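PDB 7ORX: probable benzoylformate decarboxylase from Rhodococcus jostii, which binds thiamine diphosphate and belongs to the thiamine diphosphate-dependent enzymes, a family whose chains are built from three alpha/beta domains. Local coordinates for residues Val234-Ser239 / Arg253-Ala258; Pro240-Phe245 / Ser397-Ala402; Ala52-Ala57 / Val70-Ala75; Ala84-Val89 / Lys123-Trp128. All coordinates share one frame; numbering follows the deposited sequence.

Contact 1: Val234-Ser239 / Arg253-Ala258; sequences VWIAPS and RGVLPA
Trp235 lies between Arg253 and Leu256, where strand 234-236 runs parallel to strand 252-255 in the six-stranded sheet of the Rossmann-like central domain. Strand 252-255 is the outermost of this sheet within the chain, and strand 234-236 is its neighbour. The strand axes differ in direction by only 15°. Three backbone hydrogen bonds join the pair: Arg253 N to Val234 O, Ile236 N to Gly254 O and Leu256 N to Ile236 O. The last two are the straighter ones.

The tight part is round the indole. Arg253 CB sits over one face as a CH-pi contact, 3.7 Å from the centroid of the Trp235 six-membered ring. On the opposite face, Leu256 CD2 lies off centre, 3.5 Å from Trp235 CE3. The indole is thus held between two aliphatic groups from the same segment, Arg253 at its start and Leu256 just past the strand. Gly254, between them, has backbone angles at which a CB would crowd the preceding carbonyl oxygen. Leu256 also packs against Thr266 of helix 260-266.

The packing is looser beyond the CB and CG of Arg253. Its CG is anti to the carbonyl carbon (chi1 -65°), and the bend at chi2 starts the rest of the chain away from strand 234-236. The guanidinium is turned 74° from the indole plane, and its NH1 is hydrogen-bonded to Pro250 O. Past the strands, Pro257 turns away from the other segment. Pro238 and Leu256 lie side by side there, pointing the same way. Pro238 CB then meets Ala258 CB at 3.9 Å.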
# COMPACT_ATOMS: atom_id res chain seq x y z
N VAL C 234 -2.29 -32.39 -28.10
CA VAL C 234 -2.31 -30.98 -27.64
C VAL C 234 -3.56 -30.77 -26.79
O VAL C 234 -4.62 -30.97 -27.30
CB VAL C 234 -2.28 -30.01 -28.82
CG1 VAL C 234 -2.49 -28.58 -28.37
CG2 VAL C 234 -0.98 -30.14 -29.59
N TRP C 235 -3.39 -30.38 -25.55
CA TRP C 235 -4.45 -29.90 -24.65
C TRP C 235 -4.30 -28.40 -24.47
O TRP C 235 -3.15 -27.91 -24.52
CB TRP C 235 -4.34 -30.56 -23.29
CG TRP C 235 -4.53 -32.03 -23.32
CD1 TRP C 235 -3.65 -33.00 -23.66
CD2 TRP C 235 -5.75 -32.68 -22.96
NE1 TRP C 235 -4.25 -34.23 -23.54
CE2 TRP C 235 -5.53 -34.06 -23.11
CE3 TRP C 235 -7.01 -32.22 -22.55
CZ2 TRP C 235 -6.53 -34.98 -22.84
CZ3 TRP C 235 -8.01 -33.13 -22.32
CH2 TRP C 235 -7.77 -34.49 -22.47
N ILE C 236 -5.40 -27.73 -24.17
CA ILE C 236 -5.34 -26.31 -23.75
C ILE C 236 -5.21 -26.28 -22.22
O ILE C 236 -5.96 -27.01 -21.56
CB ILE C 236 -6.58 -25.58 -24.29
CG1 ILE C 236 -6.52 -25.51 -25.81
CG2 ILE C 236 -6.73 -24.20 -23.68
CD1 ILE C 236 -7.78 -24.90 -26.43
N ALA C 237 -4.36 -25.44 -21.67
CA ALA C 237 -4.25 -25.27 -20.22
C ALA C 237 -5.59 -24.91 -19.61
O ALA C 237 -6.39 -24.18 -20.19
CB ALA C 237 -3.26 -24.18 -19.92
N PRO C 238 -5.82 -25.31 -18.36
CA PRO C 238 -7.09 -25.08 -17.70
C PRO C 238 -7.49 -23.62 -17.53
O PRO C 238 -6.68 -22.83 -17.43
CB PRO C 238 -6.92 -25.70 -16.31
CG PRO C 238 -5.43 -25.69 -16.12
CD PRO C 238 -4.86 -25.99 -17.49
N SER C 239 -8.80 -23.36 -17.42
CA SER C 239 -9.40 -22.02 -17.27
C SER C 239 -8.82 -21.16 -18.40
O SER C 239 -8.25 -20.09 -18.16
CB SER C 239 -9.11 -21.44 -15.90
OG SER C 239 -9.38 -22.35 -14.82
N ARG C 253 -7.10 -32.32 -28.23
CA ARG C 253 -7.75 -33.23 -27.24
C ARG C 253 -8.71 -32.49 -26.30
O ARG C 253 -9.33 -33.16 -25.53
CB ARG C 253 -6.70 -33.91 -26.37
CG ARG C 253 -5.78 -34.87 -27.11
CD ARG C 253 -6.50 -36.12 -27.52
NE ARG C 253 -5.67 -36.95 -28.38
CZ ARG C 253 -5.59 -36.83 -29.70
NH1 ARG C 253 -6.30 -35.92 -30.36
NH2 ARG C 253 -4.79 -37.66 -30.36
N GLY C 254 -8.76 -31.17 -26.34
CA GLY C 254 -9.66 -30.35 -25.51
C GLY C 254 -8.94 -29.57 -24.43
O GLY C 254 -7.75 -29.28 -24.57
N VAL C 255 -9.68 -29.22 -23.39
CA VAL C 255 -9.25 -28.36 -22.27
C VAL C 255 -8.97 -29.25 -21.07
O VAL C 255 -9.77 -30.05 -20.76
CB VAL C 255 -10.33 -27.32 -21.99
CG1 VAL C 255 -10.03 -26.49 -20.76
CG2 VAL C 255 -10.50 -26.41 -23.18
N LEU C 256 -7.83 -29.08 -20.42
CA LEU C 256 -7.51 -29.83 -19.19
C LEU C 256 -8.50 -29.38 -18.13
O LEU C 256 -8.90 -28.23 -18.13
CB LEU C 256 -6.06 -29.53 -18.79
CG LEU C 256 -5.05 -30.25 -19.66
CD1 LEU C 256 -3.64 -29.91 -19.26
CD2 LEU C 256 -5.24 -31.74 -19.57
N PRO C 257 -8.97 -30.28 -17.26
CA PRO C 257 -9.86 -29.90 -16.17
C PRO C 257 -9.06 -29.10 -15.14
O PRO C 257 -7.86 -29.33 -15.01
CB PRO C 257 -10.33 -31.22 -15.59
CG PRO C 257 -9.23 -32.19 -15.97
CD PRO C 257 -8.70 -31.73 -17.30
N ALA C 258 -9.73 -28.17 -14.45
CA ALA C 258 -9.10 -27.17 -13.56
C ALA C 258 -9.12 -27.67 -12.11
O ALA C 258 -9.33 -26.86 -11.20
CB ALA C 258 -9.79 -25.83 -13.71

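Contact 2: Pro240-Phe245 / Ser397-Ala402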
# COMPACT_ATOMS: atom_id res chain seq x y z
N PRO C 240 -9.01 -21.58 -19.68
CA PRO C 240 -8.53 -20.81 -20.81
C PRO C 240 -9.32 -19.53 -21.05
O PRO C 240 -10.53 -19.49 -20.87
CB PRO C 240 -8.75 -21.76 -21.99
CG PRO C 240 -9.96 -22.55 -21.59
CD PRO C 240 -9.82 -22.74 -20.10
N SER C 241 -8.64 -18.51 -21.49
CA SER C 241 -9.18 -17.18 -21.85
C SER C 241 -9.00 -17.01 -23.36
O SER C 241 -9.60 -16.10 -23.86
CB SER C 241 -8.41 -16.13 -21.06
OG SER C 241 -7.00 -16.44 -21.09
N ARG C 242 -8.13 -17.80 -24.02
CA ARG C 242 -7.94 -17.73 -25.49
C ARG C 242 -7.82 -19.15 -26.04
O ARG C 242 -7.64 -20.08 -25.27
CB ARG C 242 -6.70 -16.91 -25.82
CG ARG C 242 -6.73 -15.51 -25.20
CD ARG C 242 -5.49 -14.70 -25.56
NE ARG C 242 -5.45 -14.38 -26.97
CZ ARG C 242 -4.98 -13.26 -27.48
NH1 ARG C 242 -4.50 -12.33 -26.69
NH2 ARG C 242 -5.02 -13.07 -28.79
N CYS C 243 -7.94 -19.31 -27.34
CA CYS C 243 -7.76 -20.61 -27.98
C CYS C 243 -6.47 -20.58 -28.79
O CYS C 243 -6.36 -19.85 -29.77
CB CYS C 243 -8.92 -20.93 -28.91
SG CYS C 243 -8.64 -22.49 -29.78
N PRO C 244 -5.44 -21.30 -28.35
CA PRO C 244 -4.14 -21.26 -28.99
C PRO C 244 -3.87 -22.28 -30.09
O PRO C 244 -2.74 -22.41 -30.56
CB PRO C 244 -3.21 -21.57 -27.81
CG PRO C 244 -4.01 -22.56 -27.01
CD PRO C 244 -5.41 -22.01 -27.07
N PHE C 245 -4.89 -23.00 -30.52
CA PHE C 245 -4.67 -24.14 -31.45
C PHE C 245 -5.94 -24.43 -32.22
O PHE C 245 -7.02 -24.27 -31.67
CB PHE C 245 -4.30 -25.35 -30.61
CG PHE C 245 -3.57 -26.42 -31.36
CD1 PHE C 245 -2.22 -26.29 -31.63
CD2 PHE C 245 -4.22 -27.58 -31.72
CE1 PHE C 245 -1.54 -27.29 -32.30
CE2 PHE C 245 -3.53 -28.59 -32.39
CZ PHE C 245 -2.19 -28.44 -32.69
N SER C 397 -9.64 -16.37 -32.17
CA SER C 397 -11.01 -16.87 -32.39
C SER C 397 -11.83 -17.03 -31.11
O SER C 397 -13.05 -17.18 -31.24
CB SER C 397 -10.98 -18.14 -33.15
OG SER C 397 -10.47 -17.92 -34.44
N TYR C 398 -11.21 -16.97 -29.93
CA TYR C 398 -11.87 -17.19 -28.61
C TYR C 398 -11.25 -16.25 -27.56
O TYR C 398 -10.03 -16.20 -27.44
CB TYR C 398 -11.70 -18.65 -28.18
CG TYR C 398 -12.41 -19.03 -26.91
CD1 TYR C 398 -13.74 -19.39 -26.93
CD2 TYR C 398 -11.78 -19.02 -25.68
CE1 TYR C 398 -14.42 -19.73 -25.78
CE2 TYR C 398 -12.45 -19.36 -24.50
CZ TYR C 398 -13.77 -19.72 -24.56
OH TYR C 398 -14.48 -20.04 -23.45
N TYR C 399 -12.11 -15.55 -26.83
CA TYR C 399 -11.78 -14.78 -25.61
C TYR C 399 -12.80 -15.13 -24.53
O TYR C 399 -13.96 -15.20 -24.80
CB TYR C 399 -11.73 -13.27 -25.90
CG TYR C 399 -10.77 -12.94 -27.00
CD1 TYR C 399 -9.43 -12.85 -26.76
CD2 TYR C 399 -11.19 -12.80 -28.30
CE1 TYR C 399 -8.52 -12.58 -27.78
CE2 TYR C 399 -10.31 -12.55 -29.33
CZ TYR C 399 -8.97 -12.43 -29.06
OH TYR C 399 -8.16 -12.19 -30.11
N PHE C 400 -12.32 -15.35 -23.31
CA PHE C 400 -13.11 -15.62 -22.09
C PHE C 400 -12.42 -14.84 -20.96
O PHE C 400 -11.20 -14.76 -20.93
CB PHE C 400 -13.19 -17.14 -21.87
CG PHE C 400 -13.91 -17.56 -20.62
CD1 PHE C 400 -13.34 -17.41 -19.39
CD2 PHE C 400 -15.19 -18.08 -20.68
CE1 PHE C 400 -14.02 -17.78 -18.23
CE2 PHE C 400 -15.88 -18.44 -19.53
CZ PHE C 400 -15.30 -18.26 -18.30
N PRO C 401 -13.15 -14.28 -19.99
CA PRO C 401 -12.53 -13.47 -18.95
C PRO C 401 -11.44 -14.24 -18.21
O PRO C 401 -11.74 -15.27 -17.63
CB PRO C 401 -13.69 -13.12 -18.00
CG PRO C 401 -14.80 -14.07 -18.36
CD PRO C 401 -14.60 -14.36 -19.82
N ALA C 402 -10.23 -13.69 -18.16
CA ALA C 402 -9.02 -14.41 -17.70
C ALA C 402 -8.98 -14.52 -16.18
O ALA C 402 -8.19 -15.32 -15.71
CB ALA C 402 -7.76 -13.80 -18.27
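Arg242 and Tyr399 run side by side and point the same way. In both, CG is anti to the carbonyl carbon, with chi1 of -55° for Arg242. The arginine chain stays extended at chi2 and bends at chi3 (68°), which places NE near the tyrosine. Tyr399 CE1 then lies over one face of the guanidinium, toward its rim, 3.6 Å from Arg242 CZ. The tyrosine offers the edge of its ring, and the two planes are 59° apart. The charge of Arg242 has its partner in Asp215, whose OD2 forms a salt bridge with NE.

The contact joins two domains. Residues 240-245 are a loop of the Rossmann-like central domain. Within this chain, residues 398-399 form an outermost strand of the parallel sheet in the C-terminal thiamine diphosphate-binding domain. One backbone hydrogen bond crosses here, from Phe400 N to Ser241 O, at 2.9 Å. The same carbonyl oxygen also receives a CA-H...O contact from Tyr399 CA. A second such contact runs from Arg242 CA to Tyr398 O, at 3.2 Å.

Tyr398 CB meets Cys243 CB at 3.7 Å, and the ring edge lies near Pro240 O. Trp387 and Phe386 meet this ring too. Phe400 turns the end of its side chain away from the loop, though CB stays 3.7 Å from Pro240 O. Ser241 CB touches Ala402 CB, also at 3.7 Å.

Contact 3: Ala52-Ala57 / Val70-Ala75; sequences AVLSMA and VNLHAA. With TPP (thiamine diphosphate), chain K.
Val70 has the most surface buried here, and it spreads its two methyls over helix 50-64. CG1 is anti to its backbone N (chi1 175°) and CG2 is anti to the carbonyl carbon. CG2 reaches Ala57 CB at 3.5 Å. CG1 meets Val53 CG1 at 3.9 Å and lies near Leu54 CD1, so Val70 touches three helix residues spread over little more than one turn.

Val53 and Leu54 bury equal areas. Val53 points at the strand, and its CG1 touches both Val70 and Leu72. It slides past Leu72 in the opposite direction, with Val53 CG1 4.0 Å from Leu72 CD2. Leu54 crosses Leu72 at about a right angle, and Leu54 CD1 lies 4.2 Å from Leu72 CD1. On its other flanks Leu54 packs on helix 82-90 and strand 95-101. No hydrogen bond crosses the contact; it is wholly apolar and buried.

Farther along the strand, His73 belongs to the thiamine diphosphate pocket. One face of its imidazole is turned to thiamine diphosphate, with the ligand's C7' over its rim. His73 CD2 is 3.5 Å from C4' of thiamine diphosphate. Ala74 CB sits over the centre of the opposite face. Glu31 OE2 is hydrogen-bonded to His73 ND1, which helps fix the ring's rotation. Residues of the second subunit, including Ser433 and Gly432, hydrogen-bond to the same ligand molecule.

The helix runs nearly antiparallel to the strand, at 171°. This is the second half of a beta-alpha-beta crossover from strand 43-46 through helix 50-64 to strand 68-73, in the N-terminal thiamine diphosphate-binding domain.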
# COMPACT_ATOMS: atom_id res chain seq x y z
N ALA C 52 -17.74 -1.20 -18.16
CA ALA C 52 -18.02 -1.40 -19.59
C ALA C 52 -16.91 -0.74 -20.42
O ALA C 52 -16.37 -1.40 -21.31
CB ALA C 52 -19.39 -0.85 -19.92
N VAL C 53 -16.60 0.53 -20.12
CA VAL C 53 -15.53 1.28 -20.84
C VAL C 53 -14.27 0.42 -20.87
O VAL C 53 -13.61 0.25 -21.89
CB VAL C 53 -15.23 2.59 -20.11
CG1 VAL C 53 -13.89 3.19 -20.51
CG2 VAL C 53 -16.36 3.58 -20.27
N LEU C 54 -13.93 -0.10 -19.72
CA LEU C 54 -12.60 -0.67 -19.56
C LEU C 54 -12.59 -2.05 -20.20
O LEU C 54 -11.61 -2.38 -20.90
CB LEU C 54 -12.28 -0.66 -18.08
CG LEU C 54 -10.82 -0.94 -17.84
CD1 LEU C 54 -10.26 0.09 -16.89
CD2 LEU C 54 -10.65 -2.39 -17.39
N SER C 55 -13.67 -2.81 -20.03
CA SER C 55 -13.83 -4.13 -20.70
C SER C 55 -13.88 -3.96 -22.23
O SER C 55 -13.30 -4.82 -22.91
CB SER C 55 -15.04 -4.83 -20.19
OG SER C 55 -14.83 -5.34 -18.89
N MET C 56 -14.54 -2.92 -22.75
CA MET C 56 -14.51 -2.59 -24.20
C MET C 56 -13.04 -2.37 -24.63
O MET C 56 -12.63 -2.89 -25.68
CB MET C 56 -15.32 -1.33 -24.52
CG MET C 56 -16.75 -1.58 -24.88
SD MET C 56 -17.83 -0.08 -24.84
CE MET C 56 -16.80 0.94 -25.87
N ALA C 57 -12.29 -1.59 -23.85
CA ALA C 57 -10.89 -1.26 -24.14
C ALA C 57 -10.12 -2.57 -24.18
O ALA C 57 -9.30 -2.74 -25.07
CB ALA C 57 -10.37 -0.32 -23.09
N VAL C 70 -7.42 4.41 -22.01
CA VAL C 70 -8.71 4.56 -21.29
C VAL C 70 -8.66 5.89 -20.53
O VAL C 70 -7.58 6.20 -20.08
CB VAL C 70 -8.88 3.38 -20.34
CG1 VAL C 70 -10.12 3.52 -19.49
CG2 VAL C 70 -8.84 2.06 -21.10
N ASN C 71 -9.76 6.61 -20.39
CA ASN C 71 -9.78 7.88 -19.62
C ASN C 71 -11.00 7.86 -18.69
O ASN C 71 -12.15 7.89 -19.16
CB ASN C 71 -9.77 9.07 -20.56
CG ASN C 71 -9.75 10.40 -19.84
OD1 ASN C 71 -9.02 10.59 -18.87
ND2 ASN C 71 -10.56 11.34 -20.31
N LEU C 72 -10.78 7.85 -17.39
CA LEU C 72 -11.84 7.66 -16.39
C LEU C 72 -11.89 8.88 -15.47
O LEU C 72 -10.96 9.70 -15.50
CB LEU C 72 -11.51 6.42 -15.57
CG LEU C 72 -11.44 5.13 -16.37
CD1 LEU C 72 -10.92 3.98 -15.50
CD2 LEU C 72 -12.81 4.78 -16.95
N HIS C 73 -12.92 8.93 -14.64
CA HIS C 73 -13.24 10.09 -13.78
C HIS C 73 -12.85 9.82 -12.32
O HIS C 73 -13.62 9.17 -11.63
CB HIS C 73 -14.71 10.48 -13.88
CG HIS C 73 -15.03 11.56 -12.91
ND1 HIS C 73 -14.41 12.83 -12.98
CD2 HIS C 73 -15.78 11.56 -11.80
CE1 HIS C 73 -14.82 13.57 -11.97
NE2 HIS C 73 -15.67 12.81 -11.24
N ALA C 74 -11.74 10.41 -11.86
CA ALA C 74 -11.40 10.57 -10.42
C ALA C 74 -11.40 9.20 -9.73
O ALA C 74 -11.08 8.19 -10.41
CB ALA C 74 -12.38 11.54 -9.79
N ALA C 75 -11.78 9.14 -8.45
CA ALA C 75 -11.79 7.92 -7.60
C ALA C 75 -13.04 7.06 -7.88
O ALA C 75 -12.90 5.81 -7.92
CB ALA C 75 -11.70 8.31 -6.15
N1' TPP K . -18.74 8.68 -13.48
C2' TPP K . -18.95 8.55 -12.17
CM2 TPP K . -18.93 7.17 -11.59
N3' TPP K . -19.17 9.56 -11.32
C4' TPP K . -19.19 10.80 -11.83
N4' TPP K . -19.40 11.80 -10.97
C5' TPP K . -18.99 11.03 -13.21
C6' TPP K . -18.76 9.92 -13.99
C7' TPP K . -19.02 12.43 -13.80
N3 TPP K . -20.35 13.04 -13.76
C2 TPP K . -20.75 13.83 -12.76
S1 TPP K . -22.01 14.86 -13.27
C5 TPP K . -22.31 13.79 -14.61
C4 TPP K . -21.32 12.88 -14.76
CM4 TPP K . -21.23 11.83 -15.82
C6 TPP K . -23.56 13.94 -15.44
C7 TPP K . -24.68 12.99 -15.02
O7 TPP K . -25.83 13.19 -15.89
PA TPP K . -27.33 13.20 -15.30
O1A TPP K . -27.44 12.23 -14.17
O2A TPP K . -28.15 13.11 -16.53
O3A TPP K . -27.51 14.64 -14.61
PB TPP K . -27.85 16.06 -15.25
O1B TPP K . -28.92 16.70 -14.38
O2B TPP K . -26.55 16.81 -15.19
O3B TPP K . -28.31 15.78 -16.66

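Contact 4: Ala84-Val89 / Lys123-Trp128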
# COMPACT_ATOMS: atom_id res chain seq x y z
N ALA C 84 -13.11 -5.01 -13.62
CA ALA C 84 -12.75 -5.26 -15.03
C ALA C 84 -11.23 -5.41 -15.15
O ALA C 84 -10.79 -6.32 -15.84
CB ALA C 84 -13.31 -4.17 -15.88
N LEU C 85 -10.50 -4.59 -14.41
CA LEU C 85 -9.02 -4.48 -14.47
C LEU C 85 -8.37 -5.81 -14.08
O LEU C 85 -7.30 -6.10 -14.62
CB LEU C 85 -8.59 -3.34 -13.54
CG LEU C 85 -7.46 -2.47 -14.02
CD1 LEU C 85 -7.42 -2.33 -15.53
CD2 LEU C 85 -7.56 -1.11 -13.35
N THR C 86 -9.00 -6.59 -13.20
CA THR C 86 -8.50 -7.94 -12.82
C THR C 86 -8.34 -8.80 -14.08
O THR C 86 -7.36 -9.56 -14.16
CB THR C 86 -9.41 -8.66 -11.81
OG1 THR C 86 -10.70 -9.01 -12.37
CG2 THR C 86 -9.55 -7.87 -10.52
N ASN C 87 -9.30 -8.75 -15.01
CA ASN C 87 -9.24 -9.59 -16.22
C ASN C 87 -8.01 -9.17 -17.02
O ASN C 87 -7.32 -10.05 -17.53
CB ASN C 87 -10.55 -9.56 -17.02
CG ASN C 87 -11.61 -10.42 -16.38
OD1 ASN C 87 -11.36 -11.55 -15.95
ND2 ASN C 87 -12.82 -9.92 -16.28
N SER C 88 -7.74 -7.86 -17.08
CA SER C 88 -6.62 -7.27 -17.86
C SER C 88 -5.28 -7.82 -17.36
O SER C 88 -4.42 -8.15 -18.19
CB SER C 88 -6.69 -5.79 -17.82
OG SER C 88 -8.04 -5.38 -18.14
N VAL C 89 -5.16 -8.00 -16.05
CA VAL C 89 -3.93 -8.53 -15.41
C VAL C 89 -3.68 -9.94 -15.95
O VAL C 89 -2.59 -10.18 -16.49
CB VAL C 89 -4.05 -8.47 -13.88
CG1 VAL C 89 -3.06 -9.36 -13.16
CG2 VAL C 89 -3.93 -7.03 -13.39
N LYS C 123 -3.59 -0.32 -6.94
CA LYS C 123 -2.82 -1.47 -6.39
C LYS C 123 -3.78 -2.40 -5.64
O LYS C 123 -4.71 -1.93 -4.96
CB LYS C 123 -1.64 -1.02 -5.50
CG LYS C 123 -0.49 -0.35 -6.23
CD LYS C 123 -0.40 -0.71 -7.68
CE LYS C 123 0.90 -0.21 -8.29
NZ LYS C 123 1.95 -1.26 -8.32
N PRO C 124 -3.58 -3.74 -5.72
CA PRO C 124 -2.38 -4.36 -6.30
C PRO C 124 -2.50 -4.85 -7.76
O PRO C 124 -1.76 -5.72 -8.14
CB PRO C 124 -2.25 -5.59 -5.39
CG PRO C 124 -3.68 -6.05 -5.21
CD PRO C 124 -4.50 -4.78 -5.23
N LEU C 125 -3.43 -4.30 -8.53
CA LEU C 125 -3.81 -4.88 -9.85
C LEU C 125 -2.78 -4.51 -10.91
O LEU C 125 -1.88 -5.34 -11.18
CB LEU C 125 -5.22 -4.42 -10.20
CG LEU C 125 -6.31 -5.14 -9.40
CD1 LEU C 125 -7.68 -4.78 -9.92
CD2 LEU C 125 -6.11 -6.67 -9.43
N VAL C 126 -2.92 -3.31 -11.45
CA VAL C 126 -1.96 -2.61 -12.34
C VAL C 126 -0.52 -2.97 -12.01
O VAL C 126 -0.22 -3.05 -10.81
CB VAL C 126 -2.23 -1.11 -12.22
CG1 VAL C 126 -3.68 -0.80 -12.61
CG2 VAL C 126 -1.97 -0.61 -10.81
N LYS C 127 0.32 -3.22 -13.03
CA LYS C 127 1.78 -3.44 -12.90
C LYS C 127 2.48 -2.22 -12.30
O LYS C 127 3.55 -2.36 -11.74
CB LYS C 127 2.51 -3.44 -14.23
CG LYS C 127 2.30 -4.63 -15.10
CD LYS C 127 2.96 -4.43 -16.42
CE LYS C 127 4.46 -4.39 -16.27
NZ LYS C 127 5.12 -4.95 -17.47
N TRP C 128 1.97 -1.05 -12.62
CA TRP C 128 2.67 0.23 -12.36
C TRP C 128 1.65 1.36 -12.28
O TRP C 128 0.74 1.36 -13.11
CB TRP C 128 3.68 0.50 -13.48
CG TRP C 128 4.53 1.68 -13.12
CD1 TRP C 128 5.45 1.74 -12.11
CD2 TRP C 128 4.42 3.01 -13.64
NE1 TRP C 128 5.90 3.03 -11.97
CE2 TRP C 128 5.33 3.81 -12.93
CE3 TRP C 128 3.67 3.59 -14.66
CZ2 TRP C 128 5.55 5.14 -13.24
CZ3 TRP C 128 3.85 4.93 -14.94
CH2 TRP C 128 4.79 5.69 -14.24
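In Leu125, chi1 of -75° sets CG toward helix 82-90, and chi2 of -172° carries CD1 on to Leu85 and Thr86. On the helix, Val89 has CG1 anti to its backbone N (chi1 163°). Its other methyl, CG2, is left facing the loop. The contact belongs to the N-terminal thiamine diphosphate-binding domain, an alpha/beta fold on a parallel sheet. Here helix 82-90 packs on the loop that leads from helix 118-121 to the edge strand 128-130.

Leu125 buries the most surface. Both its methyls touch Thr86 CG2, with CD1 at 3.7 Å and CD2 at 3.8 Å from it. The threonine and leucine side chains cross at a slant. Leu125 CD1 also touches Leu85 CB, at 4.0 Å. Beside it, Val126 brings CG1 to Leu85 CD2 at the same 4.0 Å, although its CB points away from the helix.

The hydroxyl of Thr86 serves other partners. OG1 is hydrogen-bonded to Gly83 O one turn back, and to Ser403 OG. Thr86 also packs on Ser76 of the second subunit, so the contact lies close to the subunit interface. No hydrogen bond links helix and loop. At the C-terminal end of the helix segment, Val89 CG2 rests against the backbone, 3.5 Å from Leu125 O.

Overall arrangement
From the N terminus, contact 3 comes first. It closes the 12-residue connection that holds the end of helix 50-64 and the start of strand 68-73. Contact 4 follows in series and closes a longer loop, from helix 82-90 to the approach to strand 128-130. Leu54 packs on Ala84 and joins these two in the N-terminal domain. Contacts 1 and 2 cross, because their segments alternate. Contact 1 pairs neighbouring strands of the central domain. Contact 2 starts in the loop between those strands and reaches the C-terminal domain, closing a span of 151 residues. Contacts 2 and 4 also touch, at Ala402 and Asn87. The four contacts thus link all three domains, and none nests within another.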